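Local coordinates for protein ribonucleoside-diphosphate reductase (Pseudomonas aeruginosa, PDB 5IM3) that probably reduces ribonucleoside diphosphates to the 2'-deoxyribonucleotides needed for DNA synthesis, and binds dATP as an allosteric effector, at residues V450-F464 with R476-P488. Sequence-based numbering, arbitrary orientation.
Sequences VCAYLETWHLDIEEF and RRTHDMNTANWIP
Y453 lays one ring face over the methyl of A484, a CH-pi contact with CB 3.6 Å from the ring centroid and offset toward the CE2 rim. With CG anti to the carbonyl carbon (chi1 -76°), the ring reaches across to the next strand, while its OH is hydrogen-bonded to the backbone O of N585. C451 SG comes to the same methyl, and W486 CE3 lies obliquely 4.1 Å from Y453 CD2. E455, its chain extended, sets OE1 at the edge of the W486 indole, near CD1, the carboxylate plane turned 72° from the ring; OE2 forms a salt bridge with K566 and OE1 a hydrogen bond with H513, which fix the carboxylate. Beneath these side chains 450-455 and 482-487 run parallel. Five backbone hydrogen bonds join them: N482 N to V450 O, A452 N to N482 O (2.8 Å), A484 N to A452 O, L454 N to A484 O and W486 N to L454 O. On the opposite sheet face F464 sets its CZ 3.6 Å from T483 CB, its ring centred over L454 CB, and the M481 methyl meets A452 CB. Water 1 gives a proton to L454 O, takes one from N485 ND2 (2.7 Å) and shares a hydrogen bond with T456 OG1, linking three polar groups in the buried interior. At the far end the E463 carboxylate stacks nearly flat (5°) on the R476 guanidinium: OE2 sits above the plane, 3.2 Å from NH1, so the salt bridge rests on charge without a directed N-H. Water 2 donates to both E463 O and R476 O, tying helix 461-465 to the start of 476-488. Strand 450-455, helix 461-465 and strand 482-487 form a beta-alpha-beta crossover, the repeating unit of the ten-stranded alpha-beta barrel of ribonucleotide reductases.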
ATOM      1  N   VAL A 450     -19.517  31.475   3.832  1.00 44.84           N
ATOM      2  CA  VAL A 450     -20.802  31.117   3.243  1.00 43.58           C
ATOM      3  C   VAL A 450     -20.861  29.601   3.095  1.00 42.27           C
ATOM      4  O   VAL A 450     -19.845  28.945   2.853  1.00 44.31           O
ATOM      5  CB  VAL A 450     -21.011  31.825   1.880  1.00 44.69           C
ATOM      6  CG1 VAL A 450     -19.833  31.568   0.963  1.00 46.63           C
ATOM      7  CG2 VAL A 450     -22.315  31.389   1.221  1.00 43.30           C
ATOM      8  N   CYS A 451     -22.058  29.039   3.263  1.00 39.78           N
ATOM      9  CA  CYS A 451     -22.282  27.604   3.115  1.00 40.20           C
ATOM     10  C   CYS A 451     -23.397  27.383   2.105  1.00 39.82           C
ATOM     11  O   CYS A 451     -24.510  27.883   2.291  1.00 41.02           O
ATOM     12  CB  CYS A 451     -22.647  26.949   4.452  1.00 44.62           C
ATOM     13  SG  CYS A 451     -22.916  25.153   4.344  1.00 47.43           S
ATOM     14  N   ALA A 452     -23.105  26.620   1.053  1.00 38.59           N
ATOM     15  CA  ALA A 452     -24.099  26.286   0.042  1.00 35.93           C
ATOM     16  C   ALA A 452     -24.756  24.948   0.363  1.00 39.54           C
ATOM     17  O   ALA A 452     -24.082  23.982   0.731  1.00 40.75           O
ATOM     18  CB  ALA A 452     -23.458  26.236  -1.347  1.00 35.31           C
ATOM     19  N   TYR A 453     -26.080  24.903   0.226  1.00 41.21           N
ATOM     20  CA  TYR A 453     -26.872  23.709   0.486  1.00 40.45           C
ATOM     21  C   TYR A 453     -27.452  23.169  -0.816  1.00 39.87           C
ATOM     22  O   TYR A 453     -27.875  23.939  -1.683  1.00 38.77           O
ATOM     23  CB  TYR A 453     -28.011  24.008   1.462  1.00 35.82           C
ATOM     24  CG  TYR A 453     -27.592  24.147   2.905  1.00 38.27           C
ATOM     25  CD1 TYR A 453     -26.988  25.311   3.365  1.00 39.36           C
ATOM     26  CD2 TYR A 453     -27.841  23.133   3.818  1.00 37.08           C
ATOM     27  CE1 TYR A 453     -26.620  25.449   4.688  1.00 38.34           C
ATOM     28  CE2 TYR A 453     -27.474  23.262   5.145  1.00 42.44           C
ATOM     29  CZ  TYR A 453     -26.863  24.424   5.573  1.00 41.72           C
ATOM     30  OH  TYR A 453     -26.494  24.563   6.887  1.00 44.10           O
ATOM     31  N   LEU A 454     -27.484  21.844  -0.943  1.00 40.25           N
ATOM     32  CA  LEU A 454     -28.078  21.200  -2.108  1.00 39.65           C
ATOM     33  C   LEU A 454     -28.825  19.946  -1.673  1.00 39.64           C
ATOM     34  O   LEU A 454     -28.321  19.167  -0.861  1.00 43.21           O
ATOM     35  CB  LEU A 454     -27.019  20.839  -3.151  1.00 37.17           C
ATOM     36  CG  LEU A 454     -27.568  20.607  -4.556  1.00 41.29           C
ATOM     37  CD1 LEU A 454     -27.997  21.927  -5.182  1.00 39.25           C
ATOM     38  CD2 LEU A 454     -26.542  19.899  -5.426  1.00 40.95           C
ATOM     39  N   GLU A 455     -30.024  19.759  -2.218  1.00 41.64           N
ATOM     40  CA  GLU A 455     -30.850  18.615  -1.869  1.00 42.11           C
ATOM     41  C   GLU A 455     -30.360  17.365  -2.601  1.00 43.50           C
ATOM     42  O   GLU A 455     -29.784  17.444  -3.691  1.00 40.64           O
ATOM     43  CB  GLU A 455     -32.316  18.905  -2.199  1.00 44.13           C
ATOM     44  CG  GLU A 455     -33.319  18.063  -1.428  1.00 43.11           C
ATOM     45  CD  GLU A 455     -34.703  18.683  -1.393  1.00 46.15           C
ATOM     46  OE1 GLU A 455     -34.803  19.931  -1.373  1.00 46.86           O
ATOM     47  OE2 GLU A 455     -35.695  17.926  -1.380  1.00 47.52           O
ATOM     48  N   THR A 456     -30.600  16.199  -1.986  1.00 41.41           N
ATOM     49  CA  THR A 456     -29.875  14.981  -2.348  1.00 42.14           C
ATOM     50  C   THR A 456     -30.321  14.362  -3.673  1.00 43.33           C
ATOM     51  O   THR A 456     -29.584  13.538  -4.228  1.00 44.22           O
ATOM     52  CB  THR A 456     -30.012  13.943  -1.228  1.00 41.73           C
ATOM     53  OG1 THR A 456     -29.800  14.578   0.039  1.00 40.49           O
ATOM     54  CG2 THR A 456     -28.982  12.839  -1.396  1.00 45.73           C
ATOM     55  N   TRP A 457     -31.493  14.724  -4.190  1.00 43.60           N
ATOM     56  CA  TRP A 457     -31.919  14.263  -5.507  1.00 46.27           C
ATOM     57  C   TRP A 457     -31.465  15.187  -6.631  1.00 47.09           C
ATOM     58  O   TRP A 457     -31.697  14.875  -7.804  1.00 44.97           O
ATOM     59  CB  TRP A 457     -33.446  14.112  -5.558  1.00 46.70           C
ATOM     60  CG  TRP A 457     -34.207  15.319  -5.089  1.00 47.67           C
ATOM     61  CD1 TRP A 457     -34.815  15.483  -3.877  1.00 46.46           C
ATOM     62  CD2 TRP A 457     -34.445  16.528  -5.822  1.00 46.71           C
ATOM     63  NE1 TRP A 457     -35.416  16.713  -3.810  1.00 46.51           N
ATOM     64  CE2 TRP A 457     -35.202  17.378  -4.989  1.00 46.54           C
ATOM     65  CE3 TRP A 457     -34.090  16.976  -7.097  1.00 47.36           C
ATOM     66  CZ2 TRP A 457     -35.611  18.647  -5.391  1.00 46.97           C
ATOM     67  CZ3 TRP A 457     -34.499  18.241  -7.496  1.00 47.33           C
ATOM     68  CH2 TRP A 457     -35.252  19.059  -6.646  1.00 47.77           C
ATOM     69  N   HIS A 458     -30.828  16.310  -6.306  1.00 46.17           N
ATOM     70  CA  HIS A 458     -30.387  17.254  -7.323  1.00 46.01           C
ATOM     71  C   HIS A 458     -29.366  16.599  -8.246  1.00 45.26           C
ATOM     72  O   HIS A 458     -28.437  15.925  -7.794  1.00 43.98           O
ATOM     73  CB  HIS A 458     -29.785  18.488  -6.653  1.00 45.57           C
ATOM     74  CG  HIS A 458     -29.657  19.676  -7.555  1.00 44.98           C
ATOM     75  ND1 HIS A 458     -28.654  19.797  -8.491  1.00 45.40           N
ATOM     76  CD2 HIS A 458     -30.392  20.810  -7.643  1.00 45.40           C
ATOM     77  CE1 HIS A 458     -28.781  20.949  -9.125  1.00 46.51           C
ATOM     78  NE2 HIS A 458     -29.828  21.583  -8.628  1.00 46.47           N
ATOM     79  N   LEU A 459     -29.537  16.808  -9.552  1.00 40.95           N
ATOM     80  CA  LEU A 459     -28.714  16.103 -10.527  1.00 41.99           C
ATOM     81  C   LEU A 459     -27.240  16.487 -10.461  1.00 39.80           C
ATOM     82  O   LEU A 459     -26.396  15.725 -10.945  1.00 39.39           O
ATOM     83  CB  LEU A 459     -29.250  16.342 -11.939  1.00 43.19           C
ATOM     84  CG  LEU A 459     -29.806  15.089 -12.609  1.00 45.02           C
ATOM     85  CD1 LEU A 459     -30.405  15.449 -13.950  1.00 48.70           C
ATOM     86  CD2 LEU A 459     -28.719  14.040 -12.774  1.00 44.53           C
ATOM     87  N   ASP A 460     -26.907  17.631  -9.872  1.00 39.37           N
ATOM     88  CA  ASP A 460     -25.515  18.024  -9.703  1.00 40.92           C
ATOM     89  C   ASP A 460     -24.921  17.530  -8.385  1.00 39.79           C
ATOM     90  O   ASP A 460     -23.793  17.907  -8.050  1.00 39.11           O
ATOM     91  CB  ASP A 460     -25.378  19.548  -9.793  1.00 43.75           C
ATOM     92  CG  ASP A 460     -25.715  20.090 -11.174  1.00 46.17           C
ATOM     93  OD1 ASP A 460     -25.558  19.354 -12.171  1.00 45.71           O
ATOM     94  OD2 ASP A 460     -26.130  21.263 -11.257  1.00 45.64           O
ATOM     95  N   ILE A 461     -25.634  16.672  -7.650  1.00 42.52           N
ATOM     96  CA  ILE A 461     -25.214  16.335  -6.291  1.00 44.70           C
ATOM     97  C   ILE A 461     -23.835  15.687  -6.285  1.00 47.20           C
ATOM     98  O   ILE A 461     -23.022  15.947  -5.392  1.00 43.67           O
ATOM     99  CB  ILE A 461     -26.261  15.433  -5.604  1.00 45.75           C
ATOM    100  CG1 ILE A 461     -25.904  15.229  -4.127  1.00 45.83           C
ATOM    101  CG2 ILE A 461     -26.367  14.080  -6.300  1.00 45.98           C
ATOM    102  CD1 ILE A 461     -25.918  16.510  -3.307  1.00 45.66           C
ATOM    103  N   GLU A 462     -23.545  14.834  -7.275  1.00 48.19           N
ATOM    104  CA  GLU A 462     -22.278  14.108  -7.274  1.00 48.82           C
ATOM    105  C   GLU A 462     -21.096  15.059  -7.423  1.00 47.65           C
ATOM    106  O   GLU A 462     -20.094  14.934  -6.710  1.00 48.17           O
ATOM    107  CB  GLU A 462     -22.275  13.050  -8.382  1.00 55.27           C
ATOM    108  CG  GLU A 462     -23.255  11.913  -8.135  1.00 57.93           C
ATOM    109  CD  GLU A 462     -23.402  10.985  -9.323  1.00 64.56           C
ATOM    110  OE1 GLU A 462     -23.580  11.485 -10.456  1.00 66.64           O
ATOM    111  OE2 GLU A 462     -23.338   9.751  -9.128  1.00 68.01           O
ATOM    112  N   GLU A 463     -21.184  16.010  -8.352  1.00 48.07           N
ATOM    113  CA  GLU A 463     -20.158  17.046  -8.428  1.00 49.79           C
ATOM    114  C   GLU A 463     -20.117  17.868  -7.141  1.00 47.12           C
ATOM    115  O   GLU A 463     -19.037  18.283  -6.704  1.00 47.39           O
ATOM    116  CB  GLU A 463     -20.415  17.948  -9.640  1.00 52.28           C
ATOM    117  CG  GLU A 463     -19.305  18.950  -9.945  1.00 53.79           C
ATOM    118  CD  GLU A 463     -19.644  19.867 -11.115  1.00 57.55           C
ATOM    119  OE1 GLU A 463     -20.814  19.863 -11.561  1.00 57.45           O
ATOM    120  OE2 GLU A 463     -18.744  20.600 -11.584  1.00 57.61           O
ATOM    121  N   PHE A 464     -21.276  18.091  -6.515  1.00 39.56           N
ATOM    122  CA  PHE A 464     -21.346  18.895  -5.295  1.00 40.73           C
ATOM    123  C   PHE A 464     -20.527  18.276  -4.169  1.00 40.82           C
ATOM    124  O   PHE A 464     -19.827  18.983  -3.439  1.00 39.33           O
ATOM    125  CB  PHE A 464     -22.810  19.045  -4.872  1.00 39.96           C
ATOM    126  CG  PHE A 464     -23.042  19.999  -3.728  1.00 38.47           C
ATOM    127  CD1 PHE A 464     -23.072  21.367  -3.941  1.00 40.28           C
ATOM    128  CD2 PHE A 464     -23.285  19.521  -2.447  1.00 39.83           C
ATOM    129  CE1 PHE A 464     -23.312  22.246  -2.895  1.00 38.94           C
ATOM    130  CE2 PHE A 464     -23.524  20.394  -1.397  1.00 39.55           C
ATOM    131  CZ  PHE A 464     -23.538  21.759  -1.623  1.00 40.21           C
ATOM    132  N   ARG A 476     -13.846  22.563 -10.916  1.00 52.19           N
ATOM    133  CA  ARG A 476     -14.879  21.814 -10.211  1.00 49.91           C
ATOM    134  C   ARG A 476     -14.654  21.851  -8.701  1.00 47.16           C
ATOM    135  O   ARG A 476     -15.088  20.955  -7.975  1.00 45.12           O
ATOM    136  CB  ARG A 476     -14.928  20.375 -10.727  1.00 47.83           C
ATOM    137  CG  ARG A 476     -15.193  20.279 -12.231  1.00 47.12           C
ATOM    138  CD  ARG A 476     -15.000  18.868 -12.774  1.00 48.13           C
ATOM    139  NE  ARG A 476     -16.031  17.949 -12.306  1.00 47.54           N
ATOM    140  CZ  ARG A 476     -17.250  17.859 -12.829  1.00 47.29           C
ATOM    141  NH1 ARG A 476     -17.603  18.637 -13.845  1.00 47.94           N
ATOM    142  NH2 ARG A 476     -18.121  16.990 -12.332  1.00 47.94           N
ATOM    143  N   ARG A 477     -13.982  22.897  -8.219  1.00 49.26           N
ATOM    144  CA  ARG A 477     -13.654  23.056  -6.809  1.00 50.07           C
ATOM    145  C   ARG A 477     -14.055  24.445  -6.333  1.00 47.70           C
ATOM    146  O   ARG A 477     -13.977  25.422  -7.082  1.00 47.63           O
ATOM    147  CB  ARG A 477     -12.147  22.857  -6.561  1.00 51.71           C
ATOM    148  CG  ARG A 477     -11.757  21.511  -5.987  1.00 51.87           C
ATOM    149  CD  ARG A 477     -12.439  20.393  -6.721  1.00 52.30           C
ATOM    150  NE  ARG A 477     -11.719  19.133  -6.627  1.00 49.50           N
ATOM    151  CZ  ARG A 477     -12.122  18.015  -7.218  1.00 51.16           C
ATOM    152  NH1 ARG A 477     -13.244  18.015  -7.925  1.00 50.73           N
ATOM    153  NH2 ARG A 477     -11.411  16.900  -7.103  1.00 52.13           N
ATOM    154  N   THR A 478     -14.471  24.527  -5.069  1.00 46.45           N
ATOM    155  CA  THR A 478     -14.719  25.800  -4.385  1.00 42.30           C
ATOM    156  C   THR A 478     -14.037  25.705  -3.020  1.00 41.99           C
ATOM    157  O   THR A 478     -14.670  25.344  -2.026  1.00 40.73           O
ATOM    158  CB  THR A 478     -16.222  26.097  -4.249  1.00 40.55           C
ATOM    159  OG1 THR A 478     -16.860  25.055  -3.498  1.00 38.27           O
ATOM    160  CG2 THR A 478     -16.891  26.215  -5.618  1.00 39.05           C
ATOM    161  N   HIS A 479     -12.743  26.037  -2.976  1.00 43.12           N
ATOM    162  CA  HIS A 479     -11.947  25.872  -1.762  1.00 46.31           C
ATOM    163  C   HIS A 479     -12.228  26.928  -0.701  1.00 47.78           C
ATOM    164  O   HIS A 479     -11.688  26.820   0.405  1.00 45.13           O
ATOM    165  CB  HIS A 479     -10.453  25.903  -2.095  1.00 48.51           C
ATOM    166  CG  HIS A 479     -10.020  24.818  -3.032  1.00 50.96           C
ATOM    167  ND1 HIS A 479      -9.549  25.077  -4.301  1.00 51.99           N
ATOM    168  CD2 HIS A 479      -9.992  23.473  -2.887  1.00 50.31           C
ATOM    169  CE1 HIS A 479      -9.246  23.939  -4.897  1.00 52.60           C
ATOM    170  NE2 HIS A 479      -9.505  22.950  -4.060  1.00 52.67           N
ATOM    171  N   ASP A 480     -13.044  27.938  -0.998  1.00 47.30           N
ATOM    172  CA  ASP A 480     -13.316  29.012  -0.050  1.00 47.36           C
ATOM    173  C   ASP A 480     -14.793  29.086   0.308  1.00 44.46           C
ATOM    174  O   ASP A 480     -15.255  30.106   0.822  1.00 47.79           O
ATOM    175  CB  ASP A 480     -12.829  30.345  -0.615  1.00 50.08           C
ATOM    176  CG  ASP A 480     -11.404  30.266  -1.132  1.00 52.90           C
ATOM    177  OD1 ASP A 480     -10.466  30.448  -0.330  1.00 53.54           O
ATOM    178  OD2 ASP A 480     -11.224  30.011  -2.342  1.00 54.14           O
ATOM    179  N   MET A 481     -15.537  28.013   0.064  1.00 46.43           N
ATOM    180  CA  MET A 481     -16.971  27.968   0.295  1.00 45.85           C
ATOM    181  C   MET A 481     -17.313  26.670   1.002  1.00 45.54           C
ATOM    182  O   MET A 481     -16.778  25.611   0.661  1.00 47.93           O
ATOM    183  CB  MET A 481     -17.745  28.061  -1.033  1.00 46.30           C
ATOM    184  CG  MET A 481     -19.254  28.166  -0.886  1.00 46.40           C
ATOM    185  SD  MET A 481     -20.129  27.955  -2.450  1.00 46.59           S
ATOM    186  CE  MET A 481     -20.010  26.179  -2.645  1.00 48.24           C
ATOM    187  N   ASN A 482     -18.195  26.753   1.988  1.00 41.20           N
ATOM    188  CA  ASN A 482     -18.671  25.563   2.671  1.00 40.60           C
ATOM    189  C   ASN A 482     -19.845  24.959   1.906  1.00 38.26           C
ATOM    190  O   ASN A 482     -20.517  25.626   1.117  1.00 36.84           O
ATOM    191  CB  ASN A 482     -19.083  25.884   4.114  1.00 43.32           C
ATOM    192  CG  ASN A 482     -17.898  26.268   4.999  1.00 44.46           C
ATOM    193  OD1 ASN A 482     -17.910  27.313   5.650  1.00 49.49           O
ATOM    194  ND2 ASN A 482     -16.879  25.422   5.031  1.00 43.74           N
ATOM    195  N   THR A 483     -20.077  23.672   2.147  1.00 35.54           N
ATOM    196  CA  THR A 483     -21.143  22.928   1.500  1.00 35.91           C
ATOM    197  C   THR A 483     -21.863  22.092   2.544  1.00 39.17           C
ATOM    198  O   THR A 483     -21.266  21.675   3.543  1.00 39.94           O
ATOM    199  CB  THR A 483     -20.601  22.006   0.391  1.00 36.88           C
ATOM    200  OG1 THR A 483     -19.622  21.129   0.948  1.00 38.03           O
ATOM    201  CG2 THR A 483     -19.966  22.808  -0.740  1.00 36.31           C
ATOM    202  N   ALA A 484     -23.152  21.842   2.309  1.00 38.01           N
ATOM    203  CA  ALA A 484     -23.926  20.984   3.195  1.00 40.25           C
ATOM    204  C   ALA A 484     -24.989  20.245   2.396  1.00 38.79           C
ATOM    205  O   ALA A 484     -25.567  20.799   1.460  1.00 38.54           O
ATOM    206  CB  ALA A 484     -24.584  21.782   4.323  1.00 38.90           C
ATOM    207  N   ASN A 485     -25.241  18.995   2.781  1.00 42.62           N
ATOM    208  CA  ASN A 485     -26.329  18.217   2.207  1.00 44.94           C
ATOM    209  C   ASN A 485     -27.656  18.580   2.865  1.00 45.01           C
ATOM    210  O   ASN A 485     -27.750  18.688   4.092  1.00 43.93           O
ATOM    211  CB  ASN A 485     -26.072  16.720   2.383  1.00 45.51           C
ATOM    212  CG  ASN A 485     -24.936  16.210   1.517  1.00 49.03           C
ATOM    213  OD1 ASN A 485     -23.903  15.764   2.025  1.00 52.34           O
ATOM    214  ND2 ASN A 485     -25.129  16.250   0.205  1.00 46.89           N
ATOM    215  N   TRP A 486     -28.683  18.755   2.038  1.00 42.97           N
ATOM    216  CA  TRP A 486     -30.061  18.975   2.480  1.00 44.10           C
ATOM    217  C   TRP A 486     -30.815  17.674   2.192  1.00 44.39           C
ATOM    218  O   TRP A 486     -31.312  17.457   1.088  1.00 45.57           O
ATOM    219  CB  TRP A 486     -30.655  20.184   1.755  1.00 44.17           C
ATOM    220  CG  TRP A 486     -31.946  20.710   2.307  1.00 44.96           C
ATOM    221  CD1 TRP A 486     -33.131  20.828   1.640  1.00 45.28           C
ATOM    222  CD2 TRP A 486     -32.179  21.211   3.630  1.00 42.55           C
ATOM    223  NE1 TRP A 486     -34.088  21.367   2.466  1.00 46.44           N
ATOM    224  CE2 TRP A 486     -33.530  21.611   3.693  1.00 45.51           C
ATOM    225  CE3 TRP A 486     -31.379  21.358   4.765  1.00 44.30           C
ATOM    226  CZ2 TRP A 486     -34.099  22.148   4.849  1.00 44.72           C
ATOM    227  CZ3 TRP A 486     -31.947  21.890   5.915  1.00 43.66           C
ATOM    228  CH2 TRP A 486     -33.292  22.275   5.948  1.00 43.89           C
ATOM    229  N   ILE A 487     -30.888  16.800   3.191  1.00 44.07           N
ATOM    230  CA  ILE A 487     -31.204  15.389   2.982  1.00 44.92           C
ATOM    231  C   ILE A 487     -32.674  15.155   3.319  1.00 46.17           C
ATOM    232  O   ILE A 487     -33.073  15.386   4.470  1.00 44.68           O
ATOM    233  CB  ILE A 487     -30.304  14.478   3.828  1.00 43.81           C
ATOM    234  CG1 ILE A 487     -28.830  14.816   3.593  1.00 42.02           C
ATOM    235  CG2 ILE A 487     -30.575  13.011   3.485  1.00 42.89           C
ATOM    236  CD1 ILE A 487     -27.889  14.134   4.565  1.00 42.33           C
ATOM    237  N   PRO A 488     -33.493  14.686   2.378  1.00 47.24           N
ATOM    238  CA  PRO A 488     -34.860  14.285   2.731  1.00 47.60           C
ATOM    239  C   PRO A 488     -34.876  12.954   3.465  1.00 48.84           C
ATOM    240  O   PRO A 488     -34.009  12.099   3.273  1.00 47.22           O
ATOM    241  CB  PRO A 488     -35.566  14.173   1.372  1.00 48.96           C
ATOM    242  CG  PRO A 488     -34.629  14.786   0.368  1.00 47.93           C
ATOM    243  CD  PRO A 488     -33.262  14.624   0.926  1.00 47.48           C
TER
HETATM  244  O   HOH W   1     -27.772  16.521  -0.417  1.00 37.08           O
HETATM  245  O   HOH W   2     -16.706  18.876  -7.755  1.00 54.47           O
HETATM  246  O   HOH W   3     -18.381  19.569  -0.979  1.00 37.79           O